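Local coordinates for protein ORF98 PTP-2 (Cydia pomonella granulosis virus, PDB 6I28) that probably removes phosphate from tyrosine and serine or threonine residues of proteins, as a viral member of the dual-specificity phosphatase family, at residues I125-A130 against H145-L150; Q129-V134 against R138-S143. All blocks are in the same frame, centred on the assembly; numbering follows the deposited sequence.

In the fold
Both contacts start from helix 127-137 and meet what follows it in the chain. Contact 1 sets its first turn against helix 144-151. Contact 2 sets its later turns against the loop 138-143 that joins the two helices. Both are buried, with centres about 9 Å apart, and both include residues that pack on helix 110-123. Y127 of contact 1 also touches P142 of contact 2, so the two packing clusters meet. Their chemistry differs. Contact 1 is side-chain packing round one tyrosine. Contact 2 adds a backbone hydrogen bond to its apolar packing, and its R138 reaches an acidic partner, D10. Y127, L150, V134, V140 and P142 are buried, while V147, F131 and R138 are partly exposed.

Contact 1: residues I125-A130 against H145-L150; sequences IDYEQA and HFVELL
Y127 packs against V147 and L150, and it is the one residue of 125-130 whose side chain touches the other helix. The tight part is the buried Y127 side chain, with L150 at one edge of the ring and V147 closest at the hydroxyl. The CD1 methyl of L150 sits near the ring plane, 3.7 Å from Y127 CD1. L150 CB backs the same corner, 3.8 Å from Y127 CD1. L150 is buried as well. Y127 has CG anti to the backbone N (chi1 170°), and this sends the ring out from the helix toward 145-150. The far end of the ring meets V147. V147 CG2 lies 3.4 Å from Y127 OH and 3.9 Å from Y127 CZ, and it comes in obliquely to the ring. V147 CG1 is 4.0 Å from Y127 CE2, so both methyls of the valine are used. Y127 and V147 cross at about a right angle.

This is helix-to-helix packing in the cysteine-dependent phosphatase fold, where helices flank a central mixed sheet. Helix 110-123 lies beside both partners: Y127 and L150 each touch I116. P142, in the linking loop, also touches Y127.

The outer side is looser. V147 is already partly exposed. E128 and E148, each next in sequence to a touching residue, are exposed and do not meet across the helices. D126 also stays apart from 145-150. Its work is local: it is the N-cap of helix 127-137. D126 OD1 accepts from Q129 N at 2.9 Å, with an N-H...O angle of 160°. The donor meets OD1 nearly in line with its C-O bond. This bond ties down the first turn, from which Y127 projects.

Contact 2: residues Q129-V134 against R138-S143; sequences QAFQYV and RAVHPS
F131, V134, V140 and P142 form the apolar part of this contact. From the loop, V140 meets both F131 and V134. Its CG2 methyl is 3.8 Å from F131 CE1 and 4.0 Å from V134 CG1. V140 has CG1 anti to the carbonyl carbon (chi1 -63°), which leaves CG2 between the backbone N and the carbonyl carbon, and this branch is the one that meets both helix residues. V134 and V140 cross at about a right angle. P142 CD approaches the F131 ring obliquely, 4.1 Å from F131 CE1.

One polar atom also meets the ring. V140 O sits at the ring edge of F131, in its plane, 3.7 Å from F131 CE1.

The segment 138-143 leaves helix 127-137 and runs back past it, beside the signature phosphate-binding loop of the CX5R phosphatases. H141 makes backbone hydrogen bonds with V108 of that loop.

The hydrogen bond is R138 N to V134 O, 3.0 Å with an N-H...O angle of 153°. This i to i+4 bond closes the end of helix 127-137, and R138 has an extended backbone.

The R138 side chain is extended as far as NE (chi1 to chi3 near 180°) and leads away from the helix. Its NE and NH2 bond to G107 O and A106 O, backbone carbonyls of the phosphate-binding loop. NH2 also forms a salt bridge with D10 OD2, and NH1 bonds to T12 OG1.

Contact 1: residues I125-A130 against H145-L150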
ATOM      1  N   ILE A 125     -12.586  -0.883  -9.454  1.00 30.70           N
ATOM      2  CA  ILE A 125     -13.572  -1.520  -8.590  1.00 30.99           C
ATOM      3  C   ILE A 125     -13.676  -0.701  -7.303  1.00 29.25           C
ATOM      4  O   ILE A 125     -12.771   0.031  -6.935  1.00 27.07           O
ATOM      5  CB  ILE A 125     -13.243  -3.003  -8.265  1.00 31.17           C
ATOM      6  CG1 ILE A 125     -11.946  -3.153  -7.464  1.00 31.25           C
ATOM      7  CG2 ILE A 125     -13.077  -3.813  -9.529  1.00 30.67           C
ATOM      8  CD1 ILE A 125     -11.528  -4.647  -7.183  1.00 32.66           C
ATOM      9  N   ASP A 126     -14.804  -0.827  -6.603  1.00 31.19           N
ATOM     10  CA  ASP A 126     -15.040   0.063  -5.472  1.00 33.09           C
ATOM     11  C   ASP A 126     -14.332  -0.419  -4.212  1.00 31.88           C
ATOM     12  O   ASP A 126     -13.708  -1.485  -4.181  1.00 30.67           O
ATOM     13  CB  ASP A 126     -16.542   0.199  -5.201  1.00 37.33           C
ATOM     14  CG  ASP A 126     -17.169  -1.084  -4.739  1.00 42.52           C
ATOM     15  OD1 ASP A 126     -16.507  -2.120  -4.528  1.00 44.18           O
ATOM     16  OD2 ASP A 126     -18.378  -1.055  -4.586  1.00 45.30           O
ATOM     17  N   TYR A 127     -14.438   0.367  -3.137  1.00 33.07           N
ATOM     18  CA  TYR A 127     -13.700   0.044  -1.927  1.00 33.19           C
ATOM     19  C   TYR A 127     -14.080  -1.317  -1.364  1.00 35.16           C
ATOM     20  O   TYR A 127     -13.208  -2.122  -1.028  1.00 35.18           O
ATOM     21  CB  TYR A 127     -13.899   1.106  -0.870  1.00 32.59           C
ATOM     22  CG  TYR A 127     -13.352   0.681   0.479  1.00 32.37           C
ATOM     23  CD1 TYR A 127     -12.010   0.792   0.749  1.00 32.77           C
ATOM     24  CD2 TYR A 127     -14.170   0.145   1.481  1.00 33.70           C
ATOM     25  CE1 TYR A 127     -11.480   0.409   1.950  1.00 34.33           C
ATOM     26  CE2 TYR A 127     -13.609  -0.241   2.727  1.00 33.54           C
ATOM     27  CZ  TYR A 127     -12.270  -0.104   2.938  1.00 33.21           C
ATOM     28  OH  TYR A 127     -11.687  -0.476   4.127  1.00 33.83           O
ATOM     29  N   GLU A 128     -15.375  -1.593  -1.241  1.00 37.95           N
ATOM     30  CA  GLU A 128     -15.785  -2.832  -0.579  1.00 39.77           C
ATOM     31  C   GLU A 128     -15.291  -4.051  -1.354  1.00 37.14           C
ATOM     32  O   GLU A 128     -14.842  -5.023  -0.760  1.00 36.26           O
ATOM     33  CB  GLU A 128     -17.302  -2.872  -0.411  1.00 47.46           C
ATOM     34  CG  GLU A 128     -17.774  -2.446   1.009  1.00 54.87           C
ATOM     35  CD  GLU A 128     -17.303  -3.398   2.102  1.00 60.52           C
ATOM     36  OE1 GLU A 128     -17.457  -4.634   1.909  1.00 62.55           O
ATOM     37  OE2 GLU A 128     -16.771  -2.912   3.144  1.00 63.88           O
ATOM     38  N   GLN A 129     -15.337  -4.010  -2.686  1.00 37.59           N
ATOM     39  CA  GLN A 129     -14.814  -5.125  -3.472  1.00 37.53           C
ATOM     40  C   GLN A 129     -13.300  -5.275  -3.296  1.00 35.40           C
ATOM     41  O   GLN A 129     -12.783  -6.386  -3.127  1.00 35.40           O
ATOM     42  CB  GLN A 129     -15.140  -4.936  -4.949  1.00 38.91           C
ATOM     43  CG  GLN A 129     -15.021  -6.214  -5.737  1.00 40.84           C
ATOM     44  CD  GLN A 129     -15.444  -6.043  -7.172  1.00 41.99           C
ATOM     45  OE1 GLN A 129     -16.279  -5.199  -7.493  1.00 43.26           O
ATOM     46  NE2 GLN A 129     -14.846  -6.829  -8.055  1.00 42.63           N
ATOM     47  N   ALA A 130     -12.553  -4.173  -3.393  1.00 33.17           N
ATOM     48  CA  ALA A 130     -11.131  -4.302  -3.198  1.00 31.83           C
ATOM     49  C   ALA A 130     -10.789  -4.698  -1.772  1.00 30.51           C
ATOM     50  O   ALA A 130      -9.810  -5.421  -1.550  1.00 31.49           O
ATOM     51  CB  ALA A 130     -10.432  -2.994  -3.569  1.00 30.98           C
ATOM     52  N   HIS A 145     -11.125   7.015   8.840  1.00 38.41           N
ATOM     53  CA  HIS A 145     -10.853   8.128   7.927  1.00 37.14           C
ATOM     54  C   HIS A 145     -10.152   7.665   6.651  1.00 34.24           C
ATOM     55  O   HIS A 145     -10.283   8.310   5.599  1.00 34.19           O
ATOM     56  CB  HIS A 145     -10.048   9.237   8.617  1.00 39.57           C
ATOM     57  CG  HIS A 145      -8.629   8.881   8.919  1.00 41.72           C
ATOM     58  ND1 HIS A 145      -8.277   8.048   9.968  1.00 43.04           N
ATOM     59  CD2 HIS A 145      -7.469   9.280   8.351  1.00 42.04           C
ATOM     60  CE1 HIS A 145      -6.961   7.934  10.016  1.00 43.29           C
ATOM     61  NE2 HIS A 145      -6.448   8.656   9.033  1.00 43.62           N
ATOM     62  N   PHE A 146      -9.402   6.565   6.705  1.00 32.14           N
ATOM     63  CA  PHE A 146      -8.859   6.013   5.459  1.00 30.51           C
ATOM     64  C   PHE A 146      -9.970   5.385   4.614  1.00 30.91           C
ATOM     65  O   PHE A 146      -9.912   5.426   3.383  1.00 29.97           O
ATOM     66  CB  PHE A 146      -7.767   4.977   5.709  1.00 29.25           C
ATOM     67  CG  PHE A 146      -6.510   5.547   6.255  1.00 28.83           C
ATOM     68  CD1 PHE A 146      -6.010   6.758   5.798  1.00 27.86           C
ATOM     69  CD2 PHE A 146      -5.780   4.853   7.186  1.00 29.05           C
ATOM     70  CE1 PHE A 146      -4.864   7.281   6.364  1.00 28.67           C
ATOM     71  CE2 PHE A 146      -4.592   5.377   7.713  1.00 29.91           C
ATOM     72  CZ  PHE A 146      -4.137   6.581   7.268  1.00 28.24           C
ATOM     73  N   VAL A 147     -10.965   4.756   5.263  1.00 31.43           N
ATOM     74  CA  VAL A 147     -12.117   4.221   4.526  1.00 32.95           C
ATOM     75  C   VAL A 147     -12.851   5.336   3.799  1.00 35.10           C
ATOM     76  O   VAL A 147     -13.211   5.195   2.623  1.00 33.85           O
ATOM     77  CB  VAL A 147     -13.050   3.458   5.482  1.00 34.06           C
ATOM     78  CG1 VAL A 147     -14.354   3.087   4.751  1.00 33.43           C
ATOM     79  CG2 VAL A 147     -12.380   2.221   6.052  1.00 34.99           C
ATOM     80  N   GLU A 148     -13.066   6.472   4.463  1.00 38.24           N
ATOM     81  CA  GLU A 148     -13.732   7.571   3.770  1.00 42.59           C
ATOM     82  C   GLU A 148     -12.837   8.154   2.671  1.00 36.94           C
ATOM     83  O   GLU A 148     -13.327   8.552   1.616  1.00 34.84           O
ATOM     84  CB  GLU A 148     -14.156   8.650   4.769  1.00 55.86           C
ATOM     85  CG  GLU A 148     -15.279   8.221   5.711  1.00 66.28           C
ATOM     86  CD  GLU A 148     -16.545   7.693   4.994  1.00 75.27           C
ATOM     87  OE1 GLU A 148     -17.057   8.378   4.065  1.00 78.08           O
ATOM     88  OE2 GLU A 148     -17.022   6.587   5.369  1.00 76.26           O
ATOM     89  N   LEU A 149     -11.524   8.187   2.882  1.00 32.96           N
ATOM     90  CA  LEU A 149     -10.612   8.674   1.845  1.00 29.96           C
ATOM     91  C   LEU A 149     -10.777   7.883   0.559  1.00 27.01           C
ATOM     92  O   LEU A 149     -10.904   8.464  -0.527  1.00 27.47           O
ATOM     93  CB  LEU A 149      -9.172   8.594   2.331  1.00 31.09           C
ATOM     94  CG  LEU A 149      -8.046   8.775   1.331  1.00 31.09           C
ATOM     95  CD1 LEU A 149      -7.975  10.164   0.877  1.00 29.58           C
ATOM     96  CD2 LEU A 149      -6.703   8.419   1.964  1.00 32.96           C
ATOM     97  N   LEU A 150     -10.774   6.543   0.674  1.00 25.29           N
ATOM     98  CA  LEU A 150     -10.818   5.652  -0.467  1.00 24.25           C
ATOM     99  C   LEU A 150     -12.175   5.678  -1.144  1.00 26.18           C
ATOM    100  O   LEU A 150     -12.273   5.732  -2.384  1.00 26.11           O
ATOM    101  CB  LEU A 150     -10.479   4.236  -0.009  1.00 25.63           C
ATOM    102  CG  LEU A 150      -9.082   4.024   0.554  1.00 28.70           C
ATOM    103  CD1 LEU A 150      -8.721   2.573   0.582  1.00 30.37           C
ATOM    104  CD2 LEU A 150      -8.158   4.763  -0.325  1.00 33.07           C
TER

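Contact 2: residues Q129-V134 against R138-S143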
ATOM      1  N   GLN A 129     -15.337  -4.010  -2.686  1.00 37.59           N
ATOM      2  CA  GLN A 129     -14.814  -5.125  -3.472  1.00 37.53           C
ATOM      3  C   GLN A 129     -13.300  -5.275  -3.296  1.00 35.40           C
ATOM      4  O   GLN A 129     -12.783  -6.386  -3.127  1.00 35.40           O
ATOM      5  CB  GLN A 129     -15.140  -4.936  -4.949  1.00 38.91           C
ATOM      6  CG  GLN A 129     -15.021  -6.214  -5.737  1.00 40.84           C
ATOM      7  CD  GLN A 129     -15.444  -6.043  -7.172  1.00 41.99           C
ATOM      8  OE1 GLN A 129     -16.279  -5.199  -7.493  1.00 43.26           O
ATOM      9  NE2 GLN A 129     -14.846  -6.829  -8.055  1.00 42.63           N
ATOM     10  N   ALA A 130     -12.553  -4.173  -3.393  1.00 33.17           N
ATOM     11  CA  ALA A 130     -11.131  -4.302  -3.198  1.00 31.83           C
ATOM     12  C   ALA A 130     -10.789  -4.698  -1.772  1.00 30.51           C
ATOM     13  O   ALA A 130      -9.810  -5.421  -1.550  1.00 31.49           O
ATOM     14  CB  ALA A 130     -10.432  -2.994  -3.569  1.00 30.98           C
ATOM     15  N   PHE A 131     -11.520  -4.174  -0.786  1.00 27.98           N
ATOM     16  CA  PHE A 131     -11.209  -4.487   0.593  1.00 28.89           C
ATOM     17  C   PHE A 131     -11.391  -5.981   0.826  1.00 30.03           C
ATOM     18  O   PHE A 131     -10.537  -6.643   1.405  1.00 28.94           O
ATOM     19  CB  PHE A 131     -12.076  -3.658   1.537  1.00 29.71           C
ATOM     20  CG  PHE A 131     -12.135  -4.213   2.935  1.00 31.09           C
ATOM     21  CD1 PHE A 131     -11.116  -4.055   3.841  1.00 31.99           C
ATOM     22  CD2 PHE A 131     -13.256  -4.907   3.339  1.00 33.09           C
ATOM     23  CE1 PHE A 131     -11.211  -4.594   5.124  1.00 33.01           C
ATOM     24  CE2 PHE A 131     -13.347  -5.455   4.615  1.00 34.24           C
ATOM     25  CZ  PHE A 131     -12.347  -5.314   5.496  1.00 34.62           C
ATOM     26  N   GLN A 132     -12.525  -6.538   0.397  1.00 32.61           N
ATOM     27  CA  GLN A 132     -12.708  -7.971   0.587  1.00 37.91           C
ATOM     28  C   GLN A 132     -11.619  -8.793  -0.094  1.00 37.75           C
ATOM     29  O   GLN A 132     -11.149  -9.779   0.484  1.00 38.81           O
ATOM     30  CB  GLN A 132     -14.104  -8.407   0.114  1.00 42.87           C
ATOM     31  CG  GLN A 132     -15.261  -7.700   0.855  1.00 48.11           C
ATOM     32  CD  GLN A 132     -15.490  -8.217   2.301  1.00 51.64           C
ATOM     33  OE1 GLN A 132     -16.036  -7.508   3.149  1.00 53.42           O
ATOM     34  NE2 GLN A 132     -15.044  -9.434   2.574  1.00 52.84           N
ATOM     35  N   TYR A 133     -11.191  -8.418  -1.303  1.00 37.48           N
ATOM     36  CA  TYR A 133     -10.112  -9.170  -1.943  1.00 37.74           C
ATOM     37  C   TYR A 133      -8.862  -9.167  -1.059  1.00 33.61           C
ATOM     38  O   TYR A 133      -8.277 -10.223  -0.768  1.00 34.63           O
ATOM     39  CB  TYR A 133      -9.789  -8.618  -3.345  1.00 42.19           C
ATOM     40  CG  TYR A 133      -8.709  -9.447  -4.030  1.00 46.43           C
ATOM     41  CD1 TYR A 133      -9.030 -10.580  -4.783  1.00 48.70           C
ATOM     42  CD2 TYR A 133      -7.352  -9.125  -3.877  1.00 49.67           C
ATOM     43  CE1 TYR A 133      -8.045 -11.362  -5.380  1.00 51.51           C
ATOM     44  CE2 TYR A 133      -6.350  -9.903  -4.468  1.00 52.19           C
ATOM     45  CZ  TYR A 133      -6.702 -11.016  -5.221  1.00 54.12           C
ATOM     46  OH  TYR A 133      -5.698 -11.790  -5.801  1.00 57.09           O
ATOM     47  N   VAL A 134      -8.430  -7.981  -0.626  1.00 29.55           N
ATOM     48  CA  VAL A 134      -7.241  -7.909   0.214  1.00 28.61           C
ATOM     49  C   VAL A 134      -7.444  -8.644   1.533  1.00 30.62           C
ATOM     50  O   VAL A 134      -6.536  -9.316   2.020  1.00 31.01           O
ATOM     51  CB  VAL A 134      -6.803  -6.447   0.454  1.00 26.48           C
ATOM     52  CG1 VAL A 134      -5.775  -6.457   1.536  1.00 24.95           C
ATOM     53  CG2 VAL A 134      -6.403  -5.827  -0.853  1.00 25.68           C
ATOM     54  N   ARG A 138      -5.089 -11.183   3.863  1.00 37.21           N
ATOM     55  CA  ARG A 138      -4.526 -10.683   5.113  1.00 34.78           C
ATOM     56  C   ARG A 138      -5.630  -9.897   5.791  1.00 35.20           C
ATOM     57  O   ARG A 138      -6.181  -8.974   5.180  1.00 34.03           O
ATOM     58  CB  ARG A 138      -3.332  -9.776   4.873  1.00 33.38           C
ATOM     59  CG  ARG A 138      -2.675  -9.199   6.177  1.00 31.11           C
ATOM     60  CD  ARG A 138      -1.546  -8.248   5.826  1.00 29.17           C
ATOM     61  NE  ARG A 138      -0.904  -7.648   7.006  1.00 27.32           N
ATOM     62  CZ  ARG A 138       0.001  -8.251   7.782  1.00 27.37           C
ATOM     63  NH1 ARG A 138       0.390  -9.493   7.513  1.00 25.84           N
ATOM     64  NH2 ARG A 138       0.529  -7.620   8.838  1.00 28.34           N
ATOM     65  N   ALA A 139      -5.956 -10.254   7.024  1.00 37.39           N
ATOM     66  CA  ALA A 139      -6.948  -9.499   7.784  1.00 39.61           C
ATOM     67  C   ALA A 139      -6.446  -8.070   7.943  1.00 40.61           C
ATOM     68  O   ALA A 139      -5.468  -7.838   8.639  1.00 45.47           O
ATOM     69  CB  ALA A 139      -7.196 -10.135   9.140  1.00 40.37           C
ATOM     70  N   VAL A 140      -7.086  -7.115   7.295  1.00 37.65           N
ATOM     71  CA  VAL A 140      -6.736  -5.704   7.405  1.00 33.48           C
ATOM     72  C   VAL A 140      -7.939  -4.957   7.964  1.00 33.44           C
ATOM     73  O   VAL A 140      -9.071  -5.470   7.973  1.00 33.06           O
ATOM     74  CB  VAL A 140      -6.304  -5.130   6.035  1.00 32.89           C
ATOM     75  CG1 VAL A 140      -5.066  -5.818   5.556  1.00 31.37           C
ATOM     76  CG2 VAL A 140      -7.464  -5.340   5.028  1.00 33.63           C
ATOM     77  N   HIS A 141      -7.690  -3.753   8.459  1.00 34.55           N
ATOM     78  CA  HIS A 141      -8.727  -2.951   9.100  1.00 37.94           C
ATOM     79  C   HIS A 141      -8.345  -1.475   8.999  1.00 33.90           C
ATOM     80  O   HIS A 141      -7.850  -0.886   9.970  1.00 31.94           O
ATOM     81  CB  HIS A 141      -8.919  -3.360  10.565  1.00 46.32           C
ATOM     82  CG  HIS A 141     -10.202  -2.864  11.160  1.00 55.44           C
ATOM     83  ND1 HIS A 141     -10.245  -2.058  12.277  1.00 59.43           N
ATOM     84  CD2 HIS A 141     -11.488  -3.043  10.778  1.00 58.91           C
ATOM     85  CE1 HIS A 141     -11.503  -1.779  12.574  1.00 59.19           C
ATOM     86  NE2 HIS A 141     -12.278  -2.371  11.686  1.00 59.28           N
ATOM     87  N   PRO A 142      -8.574  -0.848   7.849  1.00 32.16           N
ATOM     88  CA  PRO A 142      -8.226   0.568   7.704  1.00 32.00           C
ATOM     89  C   PRO A 142      -9.026   1.429   8.662  1.00 32.07           C
ATOM     90  O   PRO A 142     -10.228   1.219   8.877  1.00 32.25           O
ATOM     91  CB  PRO A 142      -8.569   0.874   6.237  1.00 32.91           C
ATOM     92  CG  PRO A 142      -8.520  -0.458   5.550  1.00 32.43           C
ATOM     93  CD  PRO A 142      -9.059  -1.427   6.584  1.00 31.26           C
ATOM     94  N   SER A 143      -8.347   2.390   9.262  1.00 33.69           N
ATOM     95  CA  SER A 143      -9.057   3.337  10.105  1.00 36.23           C
ATOM     96  C   SER A 143     -10.186   4.011   9.342  1.00 39.21           C
ATOM     97  O   SER A 143     -10.125   4.186   8.125  1.00 37.12           O
ATOM     98  CB  SER A 143      -8.101   4.394  10.630  1.00 35.09           C
ATOM     99  OG  SER A 143      -6.949   3.784  11.205  1.00 36.00           O
TER